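Local coordinates for endo-1,4-beta-xylanase (Uncultured bacterium, PDB 7AX7), which uses a bound cobalt ion to cleave acetyl groups from acetylated xylan, as the CE4 deacetylase domain of a multidomain xylanase, at residues L25-V30 and A164-I169; Q134-N139 and S159-A164; T17-L22 and L46-R51; F118-L123 and Y197-N202. All coordinates share one frame; numbering follows the deposited sequence.

Contact 1 (L25-V30 and A164-I169)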
# COMPACT_ATOMS: atom_id res chain seq x y z
N LEU A 25 7.98 -2.41 -11.70
CA LEU A 25 8.55 -1.31 -10.94
C LEU A 25 10.05 -1.21 -11.17
O LEU A 25 10.58 -0.11 -11.34
CB LEU A 25 8.24 -1.49 -9.45
CG LEU A 25 6.76 -1.49 -9.01
CD1 LEU A 25 6.68 -1.72 -7.51
CD2 LEU A 25 6.06 -0.18 -9.40
N GLU A 26 10.75 -2.34 -11.18
CA GLU A 26 12.19 -2.31 -11.42
C GLU A 26 12.50 -1.78 -12.81
O GLU A 26 13.43 -0.98 -12.99
CB GLU A 26 12.79 -3.70 -11.23
CG GLU A 26 14.30 -3.78 -11.44
CD GLU A 26 14.85 -5.19 -11.18
OE1 GLU A 26 14.09 -6.16 -11.37
OE2 GLU A 26 16.03 -5.31 -10.80
N ARG A 27 11.73 -2.22 -13.81
CA ARG A 27 11.98 -1.80 -15.19
C ARG A 27 11.93 -0.28 -15.31
O ARG A 27 12.76 0.32 -16.00
CB ARG A 27 10.95 -2.46 -16.11
CG ARG A 27 11.07 -2.18 -17.61
CD ARG A 27 9.79 -2.65 -18.34
NE ARG A 27 9.38 -3.99 -17.90
CZ ARG A 27 8.14 -4.47 -17.96
NH1 ARG A 27 7.14 -3.74 -18.43
NH2 ARG A 27 7.92 -5.70 -17.53
N TYR A 28 10.96 0.36 -14.64
CA TYR A 28 10.78 1.81 -14.69
C TYR A 28 11.52 2.56 -13.58
O TYR A 28 11.41 3.79 -13.51
CB TYR A 28 9.28 2.14 -14.63
CG TYR A 28 8.55 1.85 -15.93
CD1 TYR A 28 8.56 2.77 -16.98
CD2 TYR A 28 7.87 0.65 -16.12
CE1 TYR A 28 7.90 2.50 -18.18
CE2 TYR A 28 7.21 0.37 -17.31
CZ TYR A 28 7.23 1.29 -18.33
OH TYR A 28 6.56 1.00 -19.50
N GLY A 29 12.26 1.87 -12.72
CA GLY A 29 12.97 2.56 -11.66
C GLY A 29 12.06 3.26 -10.67
O GLY A 29 12.37 4.36 -10.21
N VAL A 30 10.95 2.62 -10.33
CA VAL A 30 9.89 3.22 -9.52
C VAL A 30 9.77 2.45 -8.21
O VAL A 30 9.86 1.21 -8.20
CB VAL A 30 8.55 3.23 -10.28
CG1 VAL A 30 7.41 3.57 -9.36
CG2 VAL A 30 8.62 4.21 -11.46
N ALA A 164 -2.10 -3.45 -16.40
CA ALA A 164 -2.36 -2.01 -16.39
C ALA A 164 -1.16 -1.20 -15.94
O ALA A 164 -1.01 -0.05 -16.37
CB ALA A 164 -3.55 -1.71 -15.47
N LEU A 165 -0.29 -1.76 -15.11
CA LEU A 165 0.72 -0.95 -14.44
C LEU A 165 1.69 -0.24 -15.40
O LEU A 165 2.03 0.93 -15.12
CB LEU A 165 1.48 -1.83 -13.44
CG LEU A 165 2.45 -1.09 -12.51
CD1 LEU A 165 1.73 -0.03 -11.68
CD2 LEU A 165 3.16 -2.07 -11.59
N PRO A 166 2.16 -0.83 -16.50
CA PRO A 166 3.10 -0.08 -17.35
C PRO A 166 2.51 1.21 -17.90
O PRO A 166 3.20 2.24 -17.87
CB PRO A 166 3.46 -1.09 -18.45
CG PRO A 166 3.39 -2.41 -17.72
CD PRO A 166 2.13 -2.26 -16.87
N GLN A 167 1.26 1.19 -18.40
CA GLN A 167 0.64 2.43 -18.87
C GLN A 167 0.50 3.45 -17.75
O GLN A 167 0.64 4.65 -17.97
CB GLN A 167 -0.74 2.16 -19.47
CG GLN A 167 -0.76 1.46 -20.83
CD GLN A 167 -2.18 1.03 -21.26
OE1 GLN A 167 -2.53 -0.14 -21.16
NE2 GLN A 167 -2.97 1.99 -21.72
N ILE A 168 0.17 2.98 -16.55
CA ILE A 168 -0.00 3.90 -15.42
C ILE A 168 1.30 4.63 -15.13
O ILE A 168 1.33 5.86 -15.01
CB ILE A 168 -0.52 3.15 -14.18
CG1 ILE A 168 -1.94 2.63 -14.42
CG2 ILE A 168 -0.48 4.09 -12.93
CD1 ILE A 168 -2.44 1.63 -13.35
N ILE A 169 2.41 3.89 -15.02
CA ILE A 169 3.69 4.52 -14.70
C ILE A 169 4.12 5.46 -15.82
O ILE A 169 4.44 6.63 -15.59
CB ILE A 169 4.77 3.45 -14.42
CG1 ILE A 169 4.46 2.69 -13.13
CG2 ILE A 169 6.18 4.09 -14.38
CD1 ILE A 169 5.29 1.47 -12.95
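Ile169 and Tyr28 form the heart of this contact, and Pro166 comes third. They join helix 16-28 to helix 159-174, two outer helices around the parallel sheet of the NodB homology fold. The first helix ends here in a Schellman motif. Gly29 takes a positive phi of 64°. Two bonds run back into the last turn: Val30 N to Leu25 O at 2.9 Å and Gly29 N to Glu26 O at 3.1 Å.

Ile169 sends CG2 to Tyr28 and Val30, and CD1 to Leu25. Its CG1 is anti to the carbonyl carbon (chi1 -68°), which puts CG2 anti to the backbone N. CB lies over one face of the Tyr28 ring. CG2 packs at the root of that ring, 3.6 Å from Tyr28 CG. The same methyl lies 3.8 Å from Val30 CG2, and both residues also touch Phe179 of strand 177-179.

The far end of the tyrosine reaches Pro166, whose side chain it crosses at about a right angle. Tyr28 OH is 3.9 Å from Pro166 CB. Arg27 NH1 approaches the same proline, 4.0 Å from Pro166 CG. Helix 159-174 is kinked here, where the N atoms of Pro166 and Gln167 make no bond to the turn before. An alanine in place of Tyr28 would probably leave Ile169 CG2 without the ring it rests on and open a gap beside Pro166.

No hydrogen bond spans the two segments. On the buried side methyls meet: Leu25 CD2 lies 4.0 Å from Ile169 CD1 and 4.1 Å from Leu165 CD2.

Contact 2 (Q134-N139 and S159-A164)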
# COMPACT_ATOMS: atom_id res chain seq x y z
N GLN A 134 -7.86 -1.43 -19.07
CA GLN A 134 -7.87 -0.01 -19.44
C GLN A 134 -8.69 0.84 -18.46
O GLN A 134 -8.36 2.01 -18.24
CB GLN A 134 -8.41 0.15 -20.86
CG GLN A 134 -8.13 1.52 -21.45
CD GLN A 134 -6.65 1.79 -21.60
OE1 GLN A 134 -5.88 0.89 -21.94
NE2 GLN A 134 -6.24 3.02 -21.32
N GLN A 135 -9.76 0.29 -17.88
CA GLN A 135 -10.43 1.01 -16.80
C GLN A 135 -9.46 1.27 -15.65
O GLN A 135 -9.44 2.36 -15.07
CB GLN A 135 -11.66 0.24 -16.31
CG GLN A 135 -12.87 0.30 -17.23
CD GLN A 135 -14.06 -0.48 -16.67
OE1 GLN A 135 -13.99 -1.70 -16.50
NE2 GLN A 135 -15.15 0.22 -16.38
N ARG A 136 -8.66 0.26 -15.30
CA ARG A 136 -7.68 0.42 -14.23
C ARG A 136 -6.68 1.52 -14.58
O ARG A 136 -6.39 2.39 -13.75
CB ARG A 136 -6.97 -0.91 -13.97
CG ARG A 136 -7.92 -1.95 -13.38
CD ARG A 136 -7.33 -3.35 -13.32
NE ARG A 136 -8.40 -4.31 -13.05
CZ ARG A 136 -8.30 -5.39 -12.28
NH1 ARG A 136 -7.15 -5.67 -11.66
NH2 ARG A 136 -9.35 -6.18 -12.11
N VAL A 137 -6.16 1.50 -15.81
CA VAL A 137 -5.25 2.55 -16.26
C VAL A 137 -5.90 3.92 -16.09
O VAL A 137 -5.33 4.82 -15.47
CB VAL A 137 -4.85 2.30 -17.73
CG1 VAL A 137 -4.15 3.53 -18.32
CG2 VAL A 137 -3.97 1.04 -17.87
N ASN A 138 -7.11 4.09 -16.63
CA ASN A 138 -7.73 5.41 -16.64
C ASN A 138 -8.10 5.87 -15.22
O ASN A 138 -7.98 7.05 -14.90
CB ASN A 138 -8.95 5.42 -17.56
CG ASN A 138 -8.57 5.23 -19.02
OD1 ASN A 138 -7.44 5.51 -19.41
ND2 ASN A 138 -9.51 4.76 -19.82
N ASN A 139 -8.54 4.94 -14.37
CA ASN A 139 -8.85 5.32 -12.99
C ASN A 139 -7.61 5.81 -12.26
O ASN A 139 -7.67 6.78 -11.51
CB ASN A 139 -9.50 4.14 -12.26
CG ASN A 139 -10.90 3.83 -12.78
OD1 ASN A 139 -11.49 4.63 -13.51
ND2 ASN A 139 -11.44 2.68 -12.38
N SER A 159 -3.81 -10.29 -12.32
CA SER A 159 -2.99 -10.02 -13.50
C SER A 159 -3.48 -8.82 -14.30
O SER A 159 -2.69 -8.23 -15.04
CB SER A 159 -2.92 -11.26 -14.38
OG SER A 159 -4.22 -11.69 -14.73
N GLN A 160 -4.74 -8.42 -14.16
CA GLN A 160 -5.19 -7.26 -14.93
C GLN A 160 -4.57 -5.97 -14.42
O GLN A 160 -4.41 -5.01 -15.18
CB GLN A 160 -6.72 -7.18 -14.93
CG GLN A 160 -7.38 -8.26 -15.78
CD GLN A 160 -8.89 -8.27 -15.64
OE1 GLN A 160 -9.43 -8.60 -14.58
NE2 GLN A 160 -9.58 -7.91 -16.70
N THR A 161 -4.22 -5.92 -13.13
CA THR A 161 -3.47 -4.77 -12.62
C THR A 161 -2.03 -4.82 -13.07
O THR A 161 -1.42 -3.79 -13.38
CB THR A 161 -3.58 -4.71 -11.10
OG1 THR A 161 -4.89 -4.27 -10.75
CG2 THR A 161 -2.52 -3.77 -10.50
N VAL A 162 -1.45 -6.03 -13.12
CA VAL A 162 -0.13 -6.18 -13.72
C VAL A 162 -0.13 -5.67 -15.16
O VAL A 162 0.78 -4.95 -15.58
CB VAL A 162 0.32 -7.65 -13.64
CG1 VAL A 162 1.63 -7.84 -14.39
CG2 VAL A 162 0.46 -8.08 -12.17
N GLN A 163 -1.15 -6.03 -15.94
CA GLN A 163 -1.24 -5.54 -17.31
C GLN A 163 -1.37 -4.02 -17.35
O GLN A 163 -0.80 -3.36 -18.23
CB GLN A 163 -2.42 -6.18 -18.04
CG GLN A 163 -2.24 -7.65 -18.34
CD GLN A 163 -3.53 -8.29 -18.86
OE1 GLN A 163 -4.47 -8.56 -18.10
NE2 GLN A 163 -3.58 -8.50 -20.17
N ALA A 164 -2.10 -3.45 -16.40
CA ALA A 164 -2.36 -2.01 -16.39
C ALA A 164 -1.16 -1.20 -15.94
O ALA A 164 -1.01 -0.05 -16.37
CB ALA A 164 -3.55 -1.71 -15.47
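Arg136 reaches across from helix 133-143 to the first turn of helix 159-174, where it meets Gln160 and Thr161. These are neighbouring helices of the NodB homology fold, and strand 148-153 lies between them in sequence. The short segments cross at -57°, with their axes 8.7 Å apart at closest approach.

The arginine side chain sets the arrangement. Its CG is anti to the carbonyl carbon (chi1 -67°), and the chain then runs extended from CG to NE. This brings NE beside Gln160, whose CB sits over the centre of one guanidinium face, 3.6 Å from Arg136 CZ.

Thr161 meets the group at its edge. Arg136 NH1 donates to Thr161 OG1 at 2.8 Å. The bond is bent, and OG1 lies 17° out of the guanidinium plane. OG1 is also hydrogen-bonded to Asp126, so the hydroxyl links the arginine to that carboxylate. NH1 has a second partner in Asn158 OD1, and NE donates to Thr131 O. These bonds would hold the guanidinium against rotation. The nearby carboxylate of Asp126 probably offsets the effect of a positive charge beside a helix start.

Further along, the small Ala164 lets a valine methyl reach the backbone. Its CB touches Arg136 CB at 3.8 Å and also that methyl. The methyl, Val137 CG2, is 3.7 Å from Ala164 CB and 3.5 Å from Ala164 O.

Contact 3 (T17-L22 and L46-R51)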
# COMPACT_ATOMS: atom_id res chain seq x y z
N THR A 17 1.91 -12.87 -7.69
CA THR A 17 1.64 -11.73 -8.55
C THR A 17 2.54 -10.56 -8.18
O THR A 17 2.98 -9.81 -9.07
CB THR A 17 0.17 -11.34 -8.46
OG1 THR A 17 -0.64 -12.45 -8.88
CG2 THR A 17 -0.12 -10.13 -9.34
N THR A 18 2.82 -10.38 -6.89
CA THR A 18 3.74 -9.34 -6.45
C THR A 18 5.02 -9.33 -7.29
O THR A 18 5.52 -8.25 -7.64
CB THR A 18 4.11 -9.53 -4.97
OG1 THR A 18 2.92 -9.51 -4.17
CG2 THR A 18 5.07 -8.43 -4.52
N SER A 19 5.58 -10.51 -7.58
CA SER A 19 6.83 -10.56 -8.32
C SER A 19 6.69 -9.91 -9.69
O SER A 19 7.64 -9.30 -10.20
CB SER A 19 7.30 -12.01 -8.46
OG SER A 19 7.58 -12.55 -7.19
N ASP A 20 5.52 -10.06 -10.32
CA ASP A 20 5.29 -9.41 -11.61
C ASP A 20 5.17 -7.90 -11.45
O ASP A 20 5.62 -7.14 -12.32
CB ASP A 20 4.03 -9.98 -12.27
CG ASP A 20 4.14 -11.47 -12.55
OD1 ASP A 20 5.19 -11.92 -13.06
OD2 ASP A 20 3.18 -12.20 -12.26
N VAL A 21 4.55 -7.45 -10.36
CA VAL A 21 4.51 -6.02 -10.08
C VAL A 21 5.93 -5.49 -9.92
O VAL A 21 6.30 -4.46 -10.50
CB VAL A 21 3.64 -5.74 -8.84
CG1 VAL A 21 3.73 -4.27 -8.42
CG2 VAL A 21 2.17 -6.12 -9.11
N LEU A 22 6.77 -6.22 -9.18
CA LEU A 22 8.14 -5.78 -8.94
C LEU A 22 8.94 -5.70 -10.23
O LEU A 22 9.72 -4.76 -10.43
CB LEU A 22 8.82 -6.73 -7.95
CG LEU A 22 8.28 -6.73 -6.51
CD1 LEU A 22 8.98 -7.83 -5.74
CD2 LEU A 22 8.47 -5.36 -5.84
N LEU A 46 9.13 -15.13 1.55
CA LEU A 46 10.36 -14.49 2.02
C LEU A 46 11.14 -13.83 0.88
O LEU A 46 11.54 -12.67 0.97
CB LEU A 46 11.24 -15.51 2.74
CG LEU A 46 12.64 -15.03 3.11
CD1 LEU A 46 12.55 -13.88 4.11
CD2 LEU A 46 13.46 -16.18 3.66
N SER A 47 11.40 -14.58 -0.19
CA SER A 47 12.27 -14.06 -1.23
C SER A 47 11.64 -12.84 -1.90
O SER A 47 12.37 -11.93 -2.32
CB SER A 47 12.62 -15.15 -2.24
OG SER A 47 11.46 -15.63 -2.89
N ILE A 48 10.31 -12.78 -1.96
CA ILE A 48 9.63 -11.62 -2.52
C ILE A 48 9.81 -10.41 -1.61
O ILE A 48 10.14 -9.31 -2.06
CB ILE A 48 8.15 -11.94 -2.76
CG1 ILE A 48 8.00 -12.98 -3.89
CG2 ILE A 48 7.32 -10.67 -3.05
CD1 ILE A 48 6.60 -13.62 -3.93
N MET A 49 9.60 -10.60 -0.30
CA MET A 49 9.80 -9.51 0.65
C MET A 49 11.25 -9.05 0.67
O MET A 49 11.53 -7.85 0.80
CB MET A 49 9.34 -9.95 2.04
CG MET A 49 7.86 -10.37 2.09
SD MET A 49 7.29 -10.90 3.71
CE MET A 49 7.76 -9.49 4.73
N GLN A 50 12.20 -9.99 0.56
CA GLN A 50 13.60 -9.58 0.49
C GLN A 50 13.85 -8.68 -0.72
O GLN A 50 14.54 -7.66 -0.62
CB GLN A 50 14.52 -10.80 0.44
CG GLN A 50 14.58 -11.63 1.72
CD GLN A 50 15.46 -12.86 1.55
OE1 GLN A 50 15.27 -13.64 0.62
NE2 GLN A 50 16.43 -13.02 2.45
N ARG A 51 13.28 -9.06 -1.87
CA ARG A 51 13.43 -8.25 -3.07
C ARG A 51 12.73 -6.89 -2.93
O ARG A 51 13.25 -5.87 -3.39
CB ARG A 51 12.88 -9.01 -4.28
CG ARG A 51 13.06 -8.29 -5.62
CD ARG A 51 12.40 -9.04 -6.78
NE ARG A 51 12.47 -8.27 -8.03
CZ ARG A 51 11.75 -8.52 -9.11
NH1 ARG A 51 10.87 -9.53 -9.12
NH2 ARG A 51 11.88 -7.76 -10.19
O HOH W 1 10.11 -11.49 -6.90
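Thr18 meets Ile48 methyl to methyl, with Thr18 CG2 3.5 Å from Ile48 CG2. That is tighter than usual van der Waals contact. The hydroxyl of Thr18 is engaged elsewhere, with Asp154 OD2 and Ser15 N.

Ser19 comes next. Its OG lies 3.4 Å from Ile48 CG1, against the other branch of the isoleucine. The same OG is hydrogen-bonded at 2.8 Å to a water. Arg51 NH1 donates to this water at 3.1 Å, and the water lies in the guanidinium plane at its edge. The serine and the arginine are thus bridged.

One turn on, Leu22 packs along Arg51, the two side chains running in opposite directions. Arg51 CG is anti to the backbone N (chi1 -177°), and the chain stays extended to NE. Leu22 CD1 touches the aliphatic part, 3.8 Å from Arg51 CD. Leu22 CB sits over the centre of one guanidinium face, 3.6 Å from Arg51 CZ. Salt bridges from NH2 to Asp23 and Glu26 hold the tip.

The segments run 23° from parallel. Their helices form successive beta-alpha-beta crossovers, from strand 4-11 to 33-36 and from 33-36 to 58-61, the repeating plan of the NodB homology fold.

Contact 4 (F118-L123 and Y197-N202)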
# COMPACT_ATOMS: atom_id res chain seq x y z
N PHE A 118 -3.26 5.94 9.78
CA PHE A 118 -4.17 5.25 8.87
C PHE A 118 -4.04 5.82 7.46
O PHE A 118 -4.07 7.04 7.27
CB PHE A 118 -5.62 5.41 9.34
CG PHE A 118 -5.99 4.56 10.55
CD1 PHE A 118 -5.29 4.66 11.74
CD2 PHE A 118 -7.07 3.68 10.48
CE1 PHE A 118 -5.64 3.89 12.84
CE2 PHE A 118 -7.43 2.91 11.58
CZ PHE A 118 -6.71 3.02 12.76
N ILE A 119 -3.96 4.93 6.47
CA ILE A 119 -3.87 5.33 5.07
C ILE A 119 -5.08 4.79 4.32
O ILE A 119 -5.42 3.61 4.45
CB ILE A 119 -2.56 4.82 4.42
CG1 ILE A 119 -1.35 5.42 5.15
CG2 ILE A 119 -2.56 5.16 2.93
CD1 ILE A 119 -1.33 6.94 5.19
N GLN A 120 -5.73 5.65 3.55
CA GLN A 120 -6.73 5.18 2.60
C GLN A 120 -6.20 5.34 1.17
O GLN A 120 -5.65 4.40 0.61
CB GLN A 120 -8.05 5.92 2.79
CG GLN A 120 -9.13 5.47 1.81
CD GLN A 120 -10.44 6.19 2.03
OE1 GLN A 120 -10.85 6.42 3.17
NE2 GLN A 120 -11.10 6.55 0.95
N GLY A 121 -6.34 6.54 0.59
CA GLY A 121 -5.93 6.76 -0.79
C GLY A 121 -7.10 6.55 -1.73
O GLY A 121 -8.20 6.17 -1.34
N THR A 122 -6.87 6.83 -3.01
CA THR A 122 -7.94 6.72 -4.00
C THR A 122 -7.98 5.30 -4.56
O THR A 122 -6.97 4.79 -5.05
CB THR A 122 -7.75 7.73 -5.13
OG1 THR A 122 -7.67 9.05 -4.56
CG2 THR A 122 -8.92 7.67 -6.11
N LEU A 123 -9.15 4.67 -4.47
CA LEU A 123 -9.33 3.33 -5.03
C LEU A 123 -9.45 3.42 -6.54
O LEU A 123 -9.99 4.39 -7.08
CB LEU A 123 -10.58 2.65 -4.47
CG LEU A 123 -10.85 2.71 -2.97
CD1 LEU A 123 -12.13 1.95 -2.63
CD2 LEU A 123 -9.66 2.16 -2.20
N TYR A 197 -6.59 9.36 15.06
CA TYR A 197 -7.99 9.55 14.69
C TYR A 197 -8.13 10.20 13.31
O TYR A 197 -9.11 10.89 13.04
CB TYR A 197 -8.73 10.38 15.75
CG TYR A 197 -8.45 9.97 17.18
CD1 TYR A 197 -8.61 8.65 17.59
CD2 TYR A 197 -8.00 10.90 18.12
CE1 TYR A 197 -8.35 8.27 18.91
CE2 TYR A 197 -7.74 10.53 19.42
CZ TYR A 197 -7.92 9.22 19.81
OH TYR A 197 -7.65 8.85 21.11
N LYS A 198 -7.15 9.96 12.44
CA LYS A 198 -7.14 10.50 11.09
C LYS A 198 -6.82 9.39 10.10
O LYS A 198 -6.06 8.48 10.40
CB LYS A 198 -6.10 11.62 10.96
CG LYS A 198 -6.09 12.33 9.62
CD LYS A 198 -5.19 13.55 9.69
CE LYS A 198 -5.18 14.32 8.37
NZ LYS A 198 -6.48 15.02 8.12
N ILE A 199 -7.41 9.48 8.91
CA ILE A 199 -7.05 8.57 7.82
C ILE A 199 -6.69 9.41 6.60
O ILE A 199 -7.47 10.27 6.17
CB ILE A 199 -8.17 7.56 7.52
CG1 ILE A 199 -7.70 6.54 6.47
CG2 ILE A 199 -9.42 8.24 7.05
CD1 ILE A 199 -8.46 5.19 6.55
N TRP A 200 -5.51 9.15 6.03
CA TRP A 200 -4.90 9.99 5.01
C TRP A 200 -5.11 9.41 3.61
O TRP A 200 -4.93 8.21 3.40
CB TRP A 200 -3.39 10.11 5.23
CG TRP A 200 -2.91 10.70 6.51
CD1 TRP A 200 -2.66 10.05 7.69
CD2 TRP A 200 -2.54 12.07 6.73
NE1 TRP A 200 -2.18 10.93 8.63
CE2 TRP A 200 -2.09 12.18 8.07
CE3 TRP A 200 -2.55 13.21 5.92
CZ2 TRP A 200 -1.67 13.40 8.62
CZ3 TRP A 200 -2.11 14.42 6.47
CH2 TRP A 200 -1.68 14.50 7.81
N SER A 201 -5.45 10.28 2.66
CA SER A 201 -5.38 9.95 1.24
C SER A 201 -4.42 10.85 0.47
O SER A 201 -4.07 10.51 -0.67
CB SER A 201 -6.77 10.03 0.60
OG SER A 201 -7.63 9.08 1.19
N ASN A 202 -4.00 11.96 1.05
CA ASN A 202 -3.10 12.92 0.41
C ASN A 202 -2.29 13.56 1.52
O ASN A 202 -2.82 13.84 2.60
CB ASN A 202 -3.88 13.98 -0.39
CG ASN A 202 -2.98 14.85 -1.25
OD1 ASN A 202 -2.18 15.64 -0.74
ND2 ASN A 202 -3.11 14.72 -2.57
O HOH W 2 -3.69 8.38 11.43
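Trp200 and Ile119 form a parallel beta bridge that adds strand 199-200 to the parallel sheet of the NodB homology (polysaccharide deacetylase) fold. Trp200 uses both backbone polar atoms, on the residues flanking Ile119. Its N donates to Phe118 O at 2.8 Å, and its O accepts from Gln120 N at 2.7 Å.

The indole can be followed outwards. Trp200 CB lies 3.8 Å from Ile119 CD1. CB and CG pass beside Phe118 O before CD1 of the ring comes 3.4 Å from Phe118 O, which sits in the ring plane at its edge. NE1 then leaves the contact to donate to Pro193 O. Lys198 CE lies over one face of the indole, offset towards the rim, and Phe186 meets the ring edge-to-face.

Ile199 faces the other side of the sheet. Its CG1 is 3.7 Å from Phe118 CB and also packs on Gln120.

Beyond the bridge a side chain takes over the bonding. Gly121 N donates to Ser201 OG at 2.9 Å. Ser201 OG is anti to the carbonyl carbon (chi1 -63°), which turns it to this N-H. The backbone angles of Gly121 call for glycine. An alanine in place of Ser201 would probably leave the N-H of Gly121 without its acceptor.

At the other end a water joins the strands. It accepts from Phe118 N at 3.0 Å and donates to Lys198 O at 2.6 Å.

Contacts 1, 2 and 3 form one band of helix packing. Contacts 1 and 2 share helix 159-174 and Ala164, with centres 12 Å apart. Contacts 1 and 3 share helix 16-28, tied by the Glu26 to Arg51 salt bridge. Val162 packs on Thr17, Asp20 and Val21, so contacts 2 and 3 touch. Contact 4 stands apart in the sheet, 25 Å from contact 3 between centres, on the opposite side of the chain's centre. Along the chain, contact 3 closes first, contact 2 lies within the spans of contacts 1 and 4, and contact 1 crosses 3 and 4. Early and late parts thus join in one domain, with the cobalt about 11 to 12 Å from the side chains of Gln120, Thr161 and Thr18.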